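Local atomic coordinates of acetoin utilization protein (Exiguobacterium sibiricum, PDB entry 2Q04), a protein that probably transfers an acetyl group from acetyl-CoA to an acceptor not yet identified, as GNAT acetyltransferases do, in a role linked to acetoin utilization. Residues A[60-65]-A[121-126]; A[115-120]-A[158-163]. All coordinates share one frame; numbering follows the deposited sequence.

How the contacts relate
Helix 112-121 and the loop leaving it are each held by one contact here, an instructive case of how a crossover helix is fixed on its sheet. Contact 1 joins the loop that leaves this helix to strand 62-68, and contact 2 sets the helix itself against the end of helix 149-162. Their centres lie about 12 Å apart, yet they meet: Met126 CG packs 3.3 Å from Ser120 O, and Ile64 CG1 lies 3.4 Å from Ser120 OG. Met121 CG, 3.7 Å from Gly163 O, bridges them again. Contact 2 borders a metal site: the Met160 side chain is about 7 Å from a bound calcium ion, probably the one held by Gly99 and Thr134.

Contact 1: residues A[60-65]-A[121-126]; sequences EGRIII and MLDPAM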
ATOM      1  N   GLU A  60      -6.257   3.863 -12.824  1.00 56.01           N
ATOM      2  CA  GLU A  60      -4.940   3.935 -12.180  1.00 55.85           C
ATOM      3  C   GLU A  60      -4.681   2.751 -11.213  1.00 55.64           C
ATOM      4  O   GLU A  60      -3.546   2.544 -10.757  1.00 54.24           O
ATOM      5  CB  GLU A  60      -4.788   5.272 -11.426  1.00 55.88           C
ATOM      6  CG  GLU A  60      -5.407   5.302  -9.996  1.00 56.06           C
ATOM      7  CD  GLU A  60      -6.947   5.357  -9.987  1.00 57.04           C
ATOM      8  OE1 GLU A  60      -7.568   5.477 -11.077  1.00 55.76           O
ATOM      9  OE2 GLU A  60      -7.528   5.296  -8.881  1.00 56.40           O
ATOM     10  N   GLY A  61      -5.730   1.975 -10.927  1.00 55.95           N
ATOM     11  CA  GLY A  61      -5.667   0.912  -9.906  1.00 56.00           C
ATOM     12  C   GLY A  61      -4.675  -0.211 -10.202  1.00 56.14           C
ATOM     13  O   GLY A  61      -4.569  -0.670 -11.328  1.00 56.97           O
ATOM     14  N   ARG A  62      -3.963  -0.654  -9.159  1.00 56.09           N
ATOM     15  CA  ARG A  62      -3.016  -1.763  -9.266  1.00 55.57           C
ATOM     16  C   ARG A  62      -3.114  -2.665  -8.050  1.00 56.20           C
ATOM     17  O   ARG A  62      -2.987  -2.203  -6.896  1.00 55.84           O
ATOM     18  CB  ARG A  62      -1.586  -1.243  -9.376  1.00 55.34           C
ATOM     19  CG  ARG A  62      -1.360  -0.362 -10.534  1.00 56.00           C
ATOM     20  CD  ARG A  62       0.077  -0.053 -10.706  1.00 55.84           C
ATOM     21  NE  ARG A  62       0.308   0.677 -11.946  1.00 60.55           N
ATOM     22  CZ  ARG A  62       1.467   0.701 -12.609  1.00 60.34           C
ATOM     23  NH1 ARG A  62       2.512   0.010 -12.163  1.00 60.93           N
ATOM     24  NH2 ARG A  62       1.569   1.395 -13.738  1.00 59.17           N
ATOM     25  N   ILE A  63      -3.304  -3.955  -8.302  1.00 56.79           N
ATOM     26  CA  ILE A  63      -3.323  -4.955  -7.244  1.00 56.58           C
ATOM     27  C   ILE A  63      -2.211  -5.979  -7.502  1.00 56.05           C
ATOM     28  O   ILE A  63      -2.243  -6.700  -8.478  1.00 56.45           O
ATOM     29  CB  ILE A  63      -4.693  -5.702  -7.188  1.00 56.80           C
ATOM     30  CG1 ILE A  63      -5.855  -4.713  -6.919  1.00 57.35           C
ATOM     31  CG2 ILE A  63      -4.660  -6.813  -6.122  1.00 58.39           C
ATOM     32  CD1 ILE A  63      -5.837  -4.076  -5.532  1.00 56.77           C
ATOM     33  N   ILE A  64      -1.193  -5.959  -6.660  1.00 56.37           N
ATOM     34  CA  ILE A  64      -0.149  -6.960  -6.698  1.00 56.37           C
ATOM     35  C   ILE A  64      -0.445  -7.963  -5.586  1.00 56.62           C
ATOM     36  O   ILE A  64      -0.804  -7.571  -4.464  1.00 57.00           O
ATOM     37  CB  ILE A  64       1.271  -6.325  -6.500  1.00 56.35           C
ATOM     38  CG1 ILE A  64       1.702  -5.560  -7.768  1.00 55.88           C
ATOM     39  CG2 ILE A  64       2.311  -7.408  -6.173  1.00 56.66           C
ATOM     40  CD1 ILE A  64       0.837  -4.349  -8.097  1.00 56.86           C
ATOM     41  N   ILE A  65      -0.325  -9.254  -5.903  1.00 56.48           N
ATOM     42  CA  ILE A  65      -0.738 -10.318  -4.975  1.00 56.05           C
ATOM     43  C   ILE A  65       0.383 -11.288  -4.649  1.00 55.24           C
ATOM     44  O   ILE A  65       1.291 -11.480  -5.441  1.00 55.73           O
ATOM     45  CB  ILE A  65      -1.907 -11.128  -5.552  1.00 56.36           C
ATOM     46  CG1 ILE A  65      -1.481 -11.834  -6.865  1.00 56.24           C
ATOM     47  CG2 ILE A  65      -3.109 -10.222  -5.788  1.00 55.77           C
ATOM     48  CD1 ILE A  65      -2.515 -12.769  -7.411  1.00 55.37           C
HETATM   49  N   MSE A 121       7.273  -2.021  -7.568  1.00 57.58           N
HETATM   50  CA  MSE A 121       8.133  -0.929  -8.070  1.00 57.05           C
HETATM   51  C   MSE A 121       8.944  -1.321  -9.310  1.00 56.31           C
HETATM   52  O   MSE A 121       9.668  -0.494  -9.860  1.00 55.03           O
HETATM   53  CB  MSE A 121       9.090  -0.448  -6.968  1.00 56.74           C
HETATM   54  CG  MSE A 121       8.394   0.051  -5.720  1.00 56.68           C
HETATM   55 SE   MSE A 121       7.061   1.398  -6.100  0.75 50.55          SE
HETATM   56  CE  MSE A 121       6.174   1.386  -4.456  1.00 56.44           C
ATOM     57  N   LEU A 122       8.813  -2.574  -9.752  1.00 56.84           N
ATOM     58  CA  LEU A 122       9.514  -3.043 -10.964  1.00 56.31           C
ATOM     59  C   LEU A 122       9.036  -2.303 -12.212  1.00 56.38           C
ATOM     60  O   LEU A 122       9.772  -2.205 -13.208  1.00 56.61           O
ATOM     61  CB  LEU A 122       9.327  -4.549 -11.156  1.00 56.16           C
ATOM     62  CG  LEU A 122      10.248  -5.456 -10.349  1.00 57.09           C
ATOM     63  CD1 LEU A 122       9.977  -6.932 -10.695  1.00 58.47           C
ATOM     64  CD2 LEU A 122      11.705  -5.108 -10.609  1.00 55.60           C
ATOM     65  N   ASP A 123       7.788  -1.833 -12.177  1.00 56.34           N
ATOM     66  CA  ASP A 123       7.229  -1.054 -13.276  1.00 56.40           C
ATOM     67  C   ASP A 123       7.849   0.354 -13.279  1.00 56.54           C
ATOM     68  O   ASP A 123       7.670   1.119 -12.315  1.00 57.61           O
ATOM     69  CB  ASP A 123       5.703  -0.960 -13.135  1.00 55.78           C
ATOM     70  CG  ASP A 123       5.026  -0.405 -14.390  1.00 57.02           C
ATOM     71  OD1 ASP A 123       5.708   0.229 -15.212  1.00 57.39           O
ATOM     72  OD2 ASP A 123       3.809  -0.612 -14.549  1.00 57.05           O
ATOM     73  N   PRO A 124       8.575   0.707 -14.369  1.00 55.96           N
ATOM     74  CA  PRO A 124       9.194   2.036 -14.459  1.00 55.69           C
ATOM     75  C   PRO A 124       8.186   3.188 -14.327  1.00 55.17           C
ATOM     76  O   PRO A 124       8.587   4.327 -14.110  1.00 54.80           O
ATOM     77  CB  PRO A 124       9.819   2.042 -15.859  1.00 55.44           C
ATOM     78  CG  PRO A 124       9.939   0.611 -16.244  1.00 55.82           C
ATOM     79  CD  PRO A 124       8.844  -0.112 -15.571  1.00 55.87           C
ATOM     80  N   ALA A 125       6.894   2.881 -14.495  1.00 55.17           N
ATOM     81  CA  ALA A 125       5.818   3.890 -14.388  1.00 54.69           C
ATOM     82  C   ALA A 125       5.692   4.431 -12.990  1.00 53.90           C
ATOM     83  O   ALA A 125       5.270   5.566 -12.801  1.00 53.51           O
ATOM     84  CB  ALA A 125       4.486   3.293 -14.832  1.00 54.98           C
HETATM   85  N   MSE A 126       6.074   3.620 -11.999  1.00 54.30           N
HETATM   86  CA  MSE A 126       5.962   4.019 -10.575  1.00 54.14           C
HETATM   87  C   MSE A 126       6.890   5.187 -10.228  1.00 54.90           C
HETATM   88  O   MSE A 126       6.679   5.878  -9.214  1.00 55.37           O
HETATM   89  CB  MSE A 126       6.269   2.825  -9.655  1.00 53.69           C
HETATM   90  CG  MSE A 126       5.382   1.637  -9.891  1.00 51.70           C
HETATM   91 SE   MSE A 126       3.538   2.082  -9.682  0.75 48.07          SE
HETATM   92  CE  MSE A 126       3.230   1.413  -7.913  1.00 54.08           C
TER
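Arg62 reaches from strand 62-68 to Asp123, Ala125 and Met126, so that a GNAT-type sheet grips the loop leaving its crossover helix, 112-121. Just before the strand, Glu60 faces elsewhere, its OE2 accepting from the backbone of Tyr80, while the carbonyl of Gly61 receives Lys5. Arg62 then makes the connection. Its CG lies anti to the carbonyl carbon (chi1 -59°), and from there the chain runs extended to NE, long enough to carry the guanidinium across to the loop. Arg62 NH1 stands 2.8 Å from Asp123 OD2 and Arg62 NH2 3.1 Å from that same Asp123 OD2; both hydrogen bonds are weak, because the N-H directions are bent well away from the oxygen, but together they make a salt bridge. The carboxylate meets the edge of the guanidinium close to its plane, the two planes 29° apart. Over one face sits the selenium of the selenomethionine Met126, 3.4 Å from Arg62 NH1, and the Ala125 methyl comes in obliquely, its CB 3.6 Å from Arg62 NH2. An alanine at this strand position is likely to leave the buried carboxylate of Asp123 without its counter-charge and the selenium of Met126 without the flat group it lies against. Further along, Ile63 turns to helix 45-56 on the other side of the sheet, whereas Ile64 returns to the side of Arg62 and packs on Leu116 and Ser120 of helix 112-121. Asp123 divides its work between two oxygens. Asp123 OD2 takes Arg62 NH1 and NH2 and also the backbone N of Gln6, and Asp123 OD1 closes an Asx turn by accepting from Ala125 N at 3.0 Å, a nearly straight bond that arrives from above the carboxylate plane, 52° out of it.

Contact 2: residues A[115-120]-A[158-163]; sequences KLLEVS and KMMNHG
Leu117 meets Met159, Met160 and Gly163, and the flat groups that matter are peptide carbonyls. On the Leu117 side, the carbonyl of Leu116 has both faces engaged: Ser120 N and Ser120 OG reach its oxygen from opposite faces, the hydroxyl at 2.9 Å from Leu116 O, and this second bond turns the serine hydroxyl back onto its own helix. Across the contact, the carbonyl oxygen of Met159, near the end of helix 149-162, is approached by a methyl, Leu117 CD1, at 3.3 Å. The first torsion of the leucine (chi1 -69°) sets CG anti to the carbonyl carbon, and the second (chi2 172°) then directs CD1 to the last turn of the partner helix. There Leu117 CD1 also lies 4.2 Å from the selenium of Met160 and 4.3 Å from CG of Met159, both selenomethionines. Behind the methyl, the base of the side chain sits against Gly163, just past the C-terminal end of that helix, with Leu117 CB 3.8 Å from Gly163 CA. The fit is tight: the backbones approach to 5.0 Å between the CA atoms of Leu117 and Gly163. Gly163, having no side chain, allows this approach, since a CB there would lie only 2.8 Å from Leu117 CD1. Leu117 also rests on Leu98, and Met159 and Met160 on Ile101, which places both helices over strand 95-103 of the GNAT sheet. Roughly half of the 181 Å² buried belongs to Leu117, so this contact is carried by apolar packing round one leucine, with neither a hydrogen bond nor a salt bridge between the two segments; burial of apolar surface is probably what favours it.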
ATOM      1  N   LYS A 115       8.804  -8.180  -0.710  1.00 58.15           N
ATOM      2  CA  LYS A 115       8.731  -8.590  -2.123  1.00 58.08           C
ATOM      3  C   LYS A 115       7.514  -8.049  -2.804  1.00 57.20           C
ATOM      4  O   LYS A 115       7.543  -7.737  -3.980  1.00 57.83           O
ATOM      5  CB  LYS A 115       8.741 -10.108  -2.248  1.00 57.97           C
ATOM      6  CG  LYS A 115      10.101 -10.694  -2.422  1.00 61.59           C
ATOM      7  CD  LYS A 115      10.620 -10.500  -3.847  1.00 61.27           C
ATOM      8  CE  LYS A 115      11.951 -11.200  -4.044  1.00 63.03           C
ATOM      9  NZ  LYS A 115      12.387 -11.178  -5.456  1.00 66.03           N
ATOM     10  N   LEU A 116       6.411  -8.052  -2.098  1.00 56.99           N
ATOM     11  CA  LEU A 116       5.194  -7.471  -2.602  1.00 56.97           C
ATOM     12  C   LEU A 116       5.490  -6.045  -3.083  1.00 57.47           C
ATOM     13  O   LEU A 116       5.076  -5.651  -4.175  1.00 57.40           O
ATOM     14  CB  LEU A 116       4.144  -7.443  -1.492  1.00 56.78           C
ATOM     15  CG  LEU A 116       2.745  -7.981  -1.772  1.00 56.20           C
ATOM     16  CD1 LEU A 116       2.758  -9.157  -2.642  1.00 56.12           C
ATOM     17  CD2 LEU A 116       2.074  -8.320  -0.442  1.00 57.84           C
ATOM     18  N   LEU A 117       6.263  -5.297  -2.285  1.00 57.69           N
ATOM     19  CA  LEU A 117       6.625  -3.920  -2.633  1.00 58.47           C
ATOM     20  C   LEU A 117       7.650  -3.876  -3.769  1.00 59.52           C
ATOM     21  O   LEU A 117       7.580  -3.003  -4.634  1.00 59.79           O
ATOM     22  CB  LEU A 117       7.173  -3.170  -1.406  1.00 59.86           C
ATOM     23  CG  LEU A 117       6.174  -2.843  -0.268  1.00 58.07           C
ATOM     24  CD1 LEU A 117       6.919  -2.282   0.946  1.00 58.50           C
ATOM     25  CD2 LEU A 117       5.102  -1.874  -0.732  1.00 58.13           C
ATOM     26  N   GLU A 118       8.607  -4.813  -3.757  1.00 59.51           N
ATOM     27  CA  GLU A 118       9.626  -4.893  -4.823  1.00 59.98           C
ATOM     28  C   GLU A 118       8.981  -5.056  -6.197  1.00 59.30           C
ATOM     29  O   GLU A 118       9.289  -4.324  -7.126  1.00 60.04           O
ATOM     30  CB  GLU A 118      10.584  -6.067  -4.581  1.00 60.12           C
ATOM     31  CG  GLU A 118      11.682  -5.802  -3.563  1.00 61.90           C
ATOM     32  CD  GLU A 118      12.640  -6.999  -3.406  1.00 62.78           C
ATOM     33  OE1 GLU A 118      12.907  -7.700  -4.421  1.00 64.71           O
ATOM     34  OE2 GLU A 118      13.129  -7.227  -2.274  1.00 69.96           O
ATOM     35  N   VAL A 119       8.111  -6.052  -6.317  1.00 58.52           N
ATOM     36  CA  VAL A 119       7.450  -6.350  -7.578  1.00 57.97           C
ATOM     37  C   VAL A 119       6.553  -5.188  -8.016  1.00 57.94           C
ATOM     38  O   VAL A 119       6.382  -4.938  -9.213  1.00 57.58           O
ATOM     39  CB  VAL A 119       6.609  -7.652  -7.469  1.00 57.98           C
ATOM     40  CG1 VAL A 119       5.799  -7.887  -8.747  1.00 57.10           C
ATOM     41  CG2 VAL A 119       7.513  -8.836  -7.187  1.00 58.87           C
ATOM     42  N   SER A 120       6.005  -4.468  -7.042  1.00 58.03           N
ATOM     43  CA  SER A 120       5.188  -3.297  -7.326  1.00 58.03           C
ATOM     44  C   SER A 120       6.009  -2.173  -7.986  1.00 58.39           C
ATOM     45  O   SER A 120       5.512  -1.481  -8.871  1.00 59.66           O
ATOM     46  CB  SER A 120       4.526  -2.778  -6.041  1.00 58.02           C
ATOM     47  OG  SER A 120       3.529  -3.678  -5.575  1.00 58.16           O
ATOM     48  N   LYS A 158      10.248  -0.245   8.449  1.00 57.60           N
ATOM     49  CA  LYS A 158      11.394  -0.777   7.738  1.00 57.87           C
ATOM     50  C   LYS A 158      10.960  -1.603   6.506  1.00 57.61           C
ATOM     51  O   LYS A 158      11.656  -1.611   5.485  1.00 57.78           O
ATOM     52  CB  LYS A 158      12.276  -1.573   8.702  1.00 58.73           C
ATOM     53  CG  LYS A 158      12.947  -0.655   9.775  1.00 58.89           C
ATOM     54  CD  LYS A 158      13.632  -1.438  10.906  1.00 58.57           C
ATOM     55  CE  LYS A 158      15.076  -1.805  10.566  1.00 60.55           C
ATOM     56  NZ  LYS A 158      15.860  -2.171  11.798  1.00 56.69           N
HETATM   57  N   MSE A 159       9.776  -2.220   6.582  1.00 56.82           N
HETATM   58  CA  MSE A 159       9.210  -2.900   5.439  1.00 55.80           C
HETATM   59  C   MSE A 159       8.925  -1.909   4.355  1.00 56.45           C
HETATM   60  O   MSE A 159       9.295  -2.114   3.206  1.00 56.20           O
HETATM   61  CB  MSE A 159       7.925  -3.607   5.816  1.00 56.11           C
HETATM   62  CG  MSE A 159       7.307  -4.336   4.659  1.00 56.77           C
HETATM   63 SE   MSE A 159       5.598  -5.012   5.025  0.75 53.43          SE
HETATM   64  CE  MSE A 159       4.655  -3.408   5.092  1.00 57.37           C
HETATM   65  N   MSE A 160       8.220  -0.832   4.721  1.00 57.31           N
HETATM   66  CA  MSE A 160       7.859   0.232   3.774  1.00 56.89           C
HETATM   67  C   MSE A 160       9.121   0.896   3.178  1.00 56.98           C
HETATM   68  O   MSE A 160       9.145   1.256   2.009  1.00 57.15           O
HETATM   69  CB  MSE A 160       6.999   1.277   4.468  1.00 56.07           C
HETATM   70  CG  MSE A 160       5.584   0.793   4.828  1.00 58.31           C
HETATM   71 SE   MSE A 160       4.504   0.352   3.227  0.75 50.34          SE
HETATM   72  CE  MSE A 160       2.680   0.102   4.124  1.00 54.73           C
ATOM     73  N   ASN A 161      10.159   1.029   3.992  1.00 56.66           N
ATOM     74  CA  ASN A 161      11.426   1.593   3.532  1.00 56.47           C
ATOM     75  C   ASN A 161      12.005   0.791   2.380  1.00 57.01           C
ATOM     76  O   ASN A 161      12.535   1.353   1.448  1.00 57.86           O
ATOM     77  CB  ASN A 161      12.438   1.675   4.683  1.00 56.00           C
ATOM     78  CG  ASN A 161      12.059   2.748   5.747  1.00 55.33           C
ATOM     79  OD1 ASN A 161      12.557   2.726   6.865  1.00 56.85           O
ATOM     80  ND2 ASN A 161      11.203   3.686   5.370  1.00 52.65           N
ATOM     81  N   HIS A 162      11.853  -0.534   2.436  1.00 57.31           N
ATOM     82  CA  HIS A 162      12.342  -1.406   1.364  0.50 56.69           C
ATOM     83  C   HIS A 162      11.630  -1.103   0.037  1.00 57.18           C
ATOM     84  O   HIS A 162      12.199  -1.282  -1.022  1.00 57.50           O
ATOM     85  CB  HIS A 162      12.166  -2.896   1.734  0.50 56.50           C
ATOM     86  CG  HIS A 162      13.230  -3.424   2.653  0.50 54.66           C
ATOM     87  ND1 HIS A 162      12.969  -3.813   3.950  0.50 54.67           N
ATOM     88  CD2 HIS A 162      14.553  -3.641   2.455  0.50 53.98           C
ATOM     89  CE1 HIS A 162      14.086  -4.241   4.513  0.50 55.55           C
ATOM     90  NE2 HIS A 162      15.063  -4.143   3.629  0.50 53.29           N
ATOM     91  N   GLY A 163      10.387  -0.631   0.113  1.00 57.67           N
ATOM     92  CA  GLY A 163       9.627  -0.254  -1.087  1.00 57.20           C
ATOM     93  C   GLY A 163       9.914   1.178  -1.542  1.00 57.57           C
ATOM     94  O   GLY A 163       9.356   1.642  -2.529  1.00 57.88           O
TER